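Local coordinates for ComZ (Thermus thermophilus, PDB 6QVI), which is a competence-associated pilin with a beta-solenoid domain and probably serves as a DNA receptor at the pilus tip during natural transformation, at residues F357-E369 with D380-Q392. Numbering follows the deposited sequence.
Sequences FRYTYTGGQELLE and DAVLNRPVDYRAQ
Tyr359 meets Val387 loosely, with CE1 of its ring near the CG2 methyl. Its hydroxyl is bound elsewhere, to the backbone O of Asp339. Tyr361 lies beside the guanidinium of Arg385, Tyr361 CE1 3.7 Å from Arg385 NH2, with the two planes 72° apart. In the turn that follows, the backbone N and the hydroxyl of Thr362 both bind Glu366 OE1, from opposite faces of the carboxylate. The Gln365 side chain crosses that of Asp388 at about a right angle, amide and carboxylate planes 46° apart, and no hydrogen bond joins them. Asp388 instead forms a salt bridge with Arg197.

The other oxygen of Glu366 reaches across the contact. Glu366 OE2 accepts a salt-bridging hydrogen bond of 2.9 Å from Arg385 NH2 and lies near the guanidinium plane. Thr362 and Arg385 thus hold the two oxygens of one carboxylate. The backbone O of Glu366 takes the N-H of Asp388, with 3.1 Å between Glu366 O and Asp388 N.

With chi1 at -175°, CG of Leu367 swings away from the backbone N, and this carries Leu367 CD1 to 3.7 Å from Arg390 CD. Leu368 lies on the other face. Leu368 CB packs 3.6 Å from Val387 CG2, and Leu368 CD2 meets Leu383 CD2 at 4.0 Å. Leu368 N binds Asp388 O at 3.1 Å, and Leu368 O takes a weak bond from Arg390 N. Glu369 pairs with Arg390, Glu369 CA 3.2 Å from Arg390 O in a CA-H...O contact.

Strand 366-369 thus pairs in parallel with strand 387-392 and antiparallel with strand 357-360. The hairpin forms the middle of a mixed sheet, between strands 343-348 and 387-392. Strand 380-383, paired in parallel with 335-337 and 409-415, turns at 384-386 into strand 387-392. The parallel pairing is consistent with the beta-solenoid domain of ComZ, with the antiparallel hairpin added beside it.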
loop_
_atom_site.group_PDB
_atom_site.type_symbol
_atom_site.label_atom_id
_atom_site.label_comp_id
_atom_site.label_asym_id
_atom_site.label_seq_id
_atom_site.Cartn_x
_atom_site.Cartn_y
_atom_site.Cartn_z
ATOM N N PHE A 357 -20.740 16.389 0.081
ATOM C CA PHE A 357 -21.072 15.441 -0.967
ATOM C C PHE A 357 -22.444 15.782 -1.517
ATOM O O PHE A 357 -23.266 16.406 -0.849
ATOM C CB PHE A 357 -21.041 13.972 -0.490
ATOM C CG PHE A 357 -22.210 13.576 0.376
ATOM C CD1 PHE A 357 -23.399 13.134 -0.186
ATOM C CD2 PHE A 357 -22.102 13.596 1.756
ATOM C CE1 PHE A 357 -24.483 12.770 0.618
ATOM C CE2 PHE A 357 -23.187 13.226 2.569
ATOM C CZ PHE A 357 -24.371 12.808 1.998
ATOM N N ARG A 358 -22.694 15.328 -2.737
ATOM C CA ARG A 358 -23.950 15.600 -3.415
ATOM C C ARG A 358 -24.338 14.354 -4.193
ATOM O O ARG A 358 -23.478 13.736 -4.828
ATOM C CB ARG A 358 -23.819 16.800 -4.346
ATOM C CG ARG A 358 -25.086 17.143 -5.053
ATOM C CD ARG A 358 -25.168 18.632 -5.237
ATOM N NE ARG A 358 -23.953 19.139 -5.852
ATOM C CZ ARG A 358 -23.822 19.337 -7.154
ATOM N NH1 ARG A 358 -24.843 19.074 -7.963
ATOM N NH2 ARG A 358 -22.679 19.799 -7.646
ATOM N N TYR A 359 -25.598 13.942 -4.088
ATOM C CA TYR A 359 -26.043 12.697 -4.709
ATOM C C TYR A 359 -27.257 12.962 -5.612
ATOM O O TYR A 359 -28.382 13.117 -5.124
ATOM C CB TYR A 359 -26.392 11.658 -3.650
ATOM C CG TYR A 359 -27.055 10.396 -4.194
ATOM C CD1 TYR A 359 -26.656 9.821 -5.404
ATOM C CD2 TYR A 359 -28.187 9.880 -3.572
ATOM C CE1 TYR A 359 -27.298 8.678 -5.892
ATOM C CE2 TYR A 359 -28.855 8.783 -4.068
ATOM C CZ TYR A 359 -28.405 8.154 -5.214
ATOM O OH TYR A 359 -29.079 7.033 -5.688
ATOM N N THR A 360 -27.023 13.059 -6.917
ATOM C CA THR A 360 -28.117 13.254 -7.862
ATOM C C THR A 360 -28.723 11.905 -8.252
ATOM O O THR A 360 -28.074 10.856 -8.163
ATOM C CB THR A 360 -27.643 14.015 -9.103
ATOM O OG1 THR A 360 -26.709 15.029 -8.720
ATOM C CG2 THR A 360 -28.807 14.678 -9.756
ATOM N N TYR A 361 -29.977 11.946 -8.716
ATOM C CA TYR A 361 -30.676 10.776 -9.239
ATOM C C TYR A 361 -31.167 11.092 -10.655
ATOM O O TYR A 361 -31.739 12.154 -10.910
ATOM C CB TYR A 361 -31.849 10.393 -8.317
ATOM C CG TYR A 361 -32.844 9.401 -8.907
ATOM C CD1 TYR A 361 -32.465 8.459 -9.874
ATOM C CD2 TYR A 361 -34.186 9.481 -8.578
ATOM C CE1 TYR A 361 -33.373 7.590 -10.435
ATOM C CE2 TYR A 361 -35.113 8.604 -9.140
ATOM C CZ TYR A 361 -34.689 7.668 -10.075
ATOM O OH TYR A 361 -35.559 6.787 -10.655
ATOM N N THR A 362 -30.957 10.140 -11.558
ATOM C CA THR A 362 -31.086 10.291 -13.003
ATOM C C THR A 362 -32.292 9.584 -13.609
ATOM O O THR A 362 -32.947 10.127 -14.506
ATOM C CB THR A 362 -29.818 9.717 -13.654
ATOM O OG1 THR A 362 -29.759 8.297 -13.423
ATOM C CG2 THR A 362 -28.541 10.286 -13.061
ATOM N N GLY A 363 -32.599 8.383 -13.145
ATOM C CA GLY A 363 -33.463 7.485 -13.884
ATOM C C GLY A 363 -32.622 6.340 -14.410
ATOM O O GLY A 363 -33.033 5.176 -14.375
ATOM N N GLY A 364 -31.412 6.656 -14.856
ATOM C CA GLY A 364 -30.536 5.622 -15.362
ATOM C C GLY A 364 -29.428 5.335 -14.381
ATOM O O GLY A 364 -29.534 4.507 -13.457
ATOM N N GLN A 365 -28.395 6.155 -14.568
ATOM C CA GLN A 365 -27.050 5.980 -14.037
ATOM C C GLN A 365 -26.703 7.124 -13.067
ATOM O O GLN A 365 -26.342 8.216 -13.503
ATOM C CB GLN A 365 -26.057 5.765 -15.203
ATOM C CG GLN A 365 -24.976 4.865 -14.698
ATOM C CD GLN A 365 -24.095 5.774 -13.958
ATOM O OE1 GLN A 365 -23.811 6.845 -14.482
ATOM N NE2 GLN A 365 -23.856 5.528 -12.691
ATOM N N GLU A 366 -26.930 6.942 -11.765
ATOM C CA GLU A 366 -26.737 8.006 -10.765
ATOM C C GLU A 366 -25.392 8.683 -10.576
ATOM O O GLU A 366 -24.403 8.338 -11.183
ATOM C CB GLU A 366 -27.246 7.559 -9.414
ATOM C CG GLU A 366 -28.383 6.574 -9.476
ATOM C CD GLU A 366 -29.393 6.928 -10.519
ATOM O OE1 GLU A 366 -29.429 8.085 -10.914
ATOM O OE2 GLU A 366 -30.168 6.052 -10.923
ATOM N N LEU A 367 -25.357 9.658 -9.688
ATOM C CA LEU A 367 -24.135 10.390 -9.476
ATOM C C LEU A 367 -23.969 10.795 -8.039
ATOM O O LEU A 367 -24.902 11.217 -7.395
ATOM C CB LEU A 367 -24.122 11.612 -10.362
ATOM C CG LEU A 367 -22.821 12.379 -10.297
ATOM C CD1 LEU A 367 -21.720 11.389 -10.540
ATOM C CD2 LEU A 367 -22.752 13.488 -11.319
ATOM N N LEU A 368 -22.753 10.660 -7.548
ATOM C CA LEU A 368 -22.425 10.983 -6.193
ATOM C C LEU A 368 -21.095 11.658 -6.237
ATOM O O LEU A 368 -20.095 11.023 -6.415
ATOM C CB LEU A 368 -22.328 9.701 -5.414
ATOM C CG LEU A 368 -21.441 9.759 -4.213
ATOM C CD1 LEU A 368 -21.768 11.053 -3.531
ATOM C CD2 LEU A 368 -21.815 8.601 -3.330
ATOM N N GLU A 369 -21.089 12.964 -6.096
ATOM C CA GLU A 369 -19.863 13.706 -6.154
ATOM C C GLU A 369 -19.433 14.003 -4.763
ATOM O O GLU A 369 -20.258 14.254 -3.922
ATOM C CB GLU A 369 -20.089 15.012 -6.885
ATOM C CG GLU A 369 -21.206 14.965 -7.905
ATOM C CD GLU A 369 -21.570 16.328 -8.445
ATOM O OE1 GLU A 369 -22.765 16.626 -8.526
ATOM O OE2 GLU A 369 -20.671 17.100 -8.793
ATOM N N ASP A 380 -25.087 4.930 9.781
ATOM C CA ASP A 380 -24.778 3.939 8.774
ATOM C C ASP A 380 -25.048 4.530 7.395
ATOM O O ASP A 380 -25.750 5.532 7.244
ATOM C CB ASP A 380 -25.581 2.663 9.017
ATOM C CG ASP A 380 -25.049 1.870 10.223
ATOM O OD1 ASP A 380 -25.693 0.900 10.704
ATOM O OD2 ASP A 380 -23.943 2.234 10.689
ATOM N N ALA A 381 -24.461 3.920 6.381
ATOM C CA ALA A 381 -24.702 4.366 5.024
ATOM C C ALA A 381 -25.037 3.163 4.175
ATOM O O ALA A 381 -24.384 2.124 4.301
ATOM C CB ALA A 381 -23.479 5.116 4.459
ATOM N N VAL A 382 -26.047 3.297 3.318
ATOM C CA VAL A 382 -26.325 2.283 2.310
ATOM C C VAL A 382 -26.499 3.052 1.003
ATOM O O VAL A 382 -27.138 4.118 0.986
ATOM C CB VAL A 382 -27.594 1.438 2.633
ATOM C CG1 VAL A 382 -27.631 1.006 4.136
ATOM C CG2 VAL A 382 -28.865 2.035 2.076
ATOM N N LEU A 383 -25.805 2.605 -0.049
ATOM C CA LEU A 383 -26.023 3.074 -1.412
ATOM C C LEU A 383 -26.765 1.954 -2.094
ATOM O O LEU A 383 -26.214 0.861 -2.280
ATOM C CB LEU A 383 -24.728 3.392 -2.159
ATOM C CG LEU A 383 -23.829 4.504 -1.694
ATOM C CD1 LEU A 383 -23.039 3.993 -0.567
ATOM C CD2 LEU A 383 -22.921 4.818 -2.855
ATOM N N ASN A 384 -28.015 2.216 -2.438
ATOM C CA ASN A 384 -28.905 1.147 -2.828
ATOM C C ASN A 384 -29.083 1.024 -4.327
ATOM O O ASN A 384 -29.823 0.143 -4.764
ATOM C CB ASN A 384 -30.256 1.352 -2.160
ATOM C CG ASN A 384 -30.949 0.059 -1.863
ATOM O OD1 ASN A 384 -31.665 -0.067 -0.873
ATOM N ND2 ASN A 384 -30.760 -0.919 -2.742
ATOM N N ARG A 385 -28.379 1.811 -5.130
ATOM C CA ARG A 385 -28.537 1.697 -6.572
ATOM C C ARG A 385 -27.196 1.981 -7.230
ATOM O O ARG A 385 -26.345 2.653 -6.638
ATOM C CB ARG A 385 -29.621 2.653 -7.101
ATOM C CG ARG A 385 -30.972 2.477 -6.410
ATOM C CD ARG A 385 -32.153 2.513 -7.367
ATOM N NE ARG A 385 -31.901 3.382 -8.500
ATOM C CZ ARG A 385 -32.500 3.238 -9.672
ATOM N NH1 ARG A 385 -33.375 2.254 -9.846
ATOM N NH2 ARG A 385 -32.217 4.062 -10.671
ATOM N N PRO A 386 -26.966 1.463 -8.441
ATOM C CA PRO A 386 -25.727 1.762 -9.172
ATOM C C PRO A 386 -25.460 3.258 -9.254
ATOM O O PRO A 386 -26.379 4.064 -9.461
ATOM C CB PRO A 386 -25.986 1.166 -10.556
ATOM C CG PRO A 386 -26.883 0.022 -10.296
ATOM C CD PRO A 386 -27.757 0.416 -9.120
ATOM N N VAL A 387 -24.215 3.625 -9.035
ATOM C CA VAL A 387 -23.877 5.012 -8.961
ATOM C C VAL A 387 -22.467 5.271 -9.411
ATOM O O VAL A 387 -21.579 4.536 -9.110
ATOM C CB VAL A 387 -24.058 5.431 -7.502
ATOM C CG1 VAL A 387 -23.508 4.363 -6.602
ATOM C CG2 VAL A 387 -23.439 6.765 -7.187
ATOM N N ASP A 388 -22.295 6.327 -10.172
ATOM C CA ASP A 388 -21.028 6.747 -10.684
ATOM C C ASP A 388 -20.500 7.748 -9.713
ATOM O O ASP A 388 -21.265 8.515 -9.159
ATOM C CB ASP A 388 -21.231 7.468 -11.997
ATOM C CG ASP A 388 -20.850 6.646 -13.170
ATOM O OD1 ASP A 388 -21.019 5.418 -13.114
ATOM O OD2 ASP A 388 -20.399 7.238 -14.156
ATOM N N TYR A 389 -19.200 7.785 -9.504
ATOM C CA TYR A 389 -18.717 8.760 -8.570
ATOM C C TYR A 389 -17.741 9.680 -9.186
ATOM O O TYR A 389 -17.222 9.404 -10.227
ATOM C CB TYR A 389 -18.172 8.116 -7.311
ATOM C CG TYR A 389 -16.866 7.398 -7.435
ATOM C CD1 TYR A 389 -15.712 8.067 -7.724
ATOM C CD2 TYR A 389 -16.792 6.046 -7.214
ATOM C CE1 TYR A 389 -14.518 7.401 -7.812
ATOM C CE2 TYR A 389 -15.607 5.374 -7.303
ATOM C CZ TYR A 389 -14.478 6.060 -7.598
ATOM O OH TYR A 389 -13.305 5.383 -7.676
ATOM N N ARG A 390 -17.561 10.815 -8.546
ATOM C CA ARG A 390 -16.627 11.819 -8.967
ATOM C C ARG A 390 -16.106 12.351 -7.669
ATOM O O ARG A 390 -16.882 12.672 -6.800
ATOM C CB ARG A 390 -17.333 12.941 -9.695
ATOM C CG ARG A 390 -17.987 12.551 -11.001
ATOM C CD ARG A 390 -18.971 13.618 -11.447
ATOM N NE ARG A 390 -18.391 14.575 -12.375
ATOM C CZ ARG A 390 -18.974 14.938 -13.505
ATOM N NH1 ARG A 390 -20.144 14.426 -13.824
ATOM N NH2 ARG A 390 -18.392 15.809 -14.308
ATOM N N ALA A 391 -14.798 12.461 -7.519
ATOM C CA ALA A 391 -14.268 12.937 -6.266
ATOM C C ALA A 391 -13.047 13.777 -6.422
ATOM O O ALA A 391 -12.208 13.488 -7.234
ATOM C CB ALA A 391 -13.935 11.759 -5.397
ATOM N N GLN A 392 -12.931 14.811 -5.611
ATOM C CA GLN A 392 -11.763 15.641 -5.679
ATOM C C GLN A 392 -11.535 16.342 -4.392
ATOM O O GLN A 392 -12.408 16.432 -3.579
ATOM C CB GLN A 392 -11.889 16.658 -6.788
ATOM C CG GLN A 392 -13.207 17.385 -6.858
ATOM C CD GLN A 392 -13.103 18.630 -7.700
ATOM O OE1 GLN A 392 -12.138 19.377 -7.601
ATOM N NE2 GLN A 392 -14.093 18.858 -8.534
#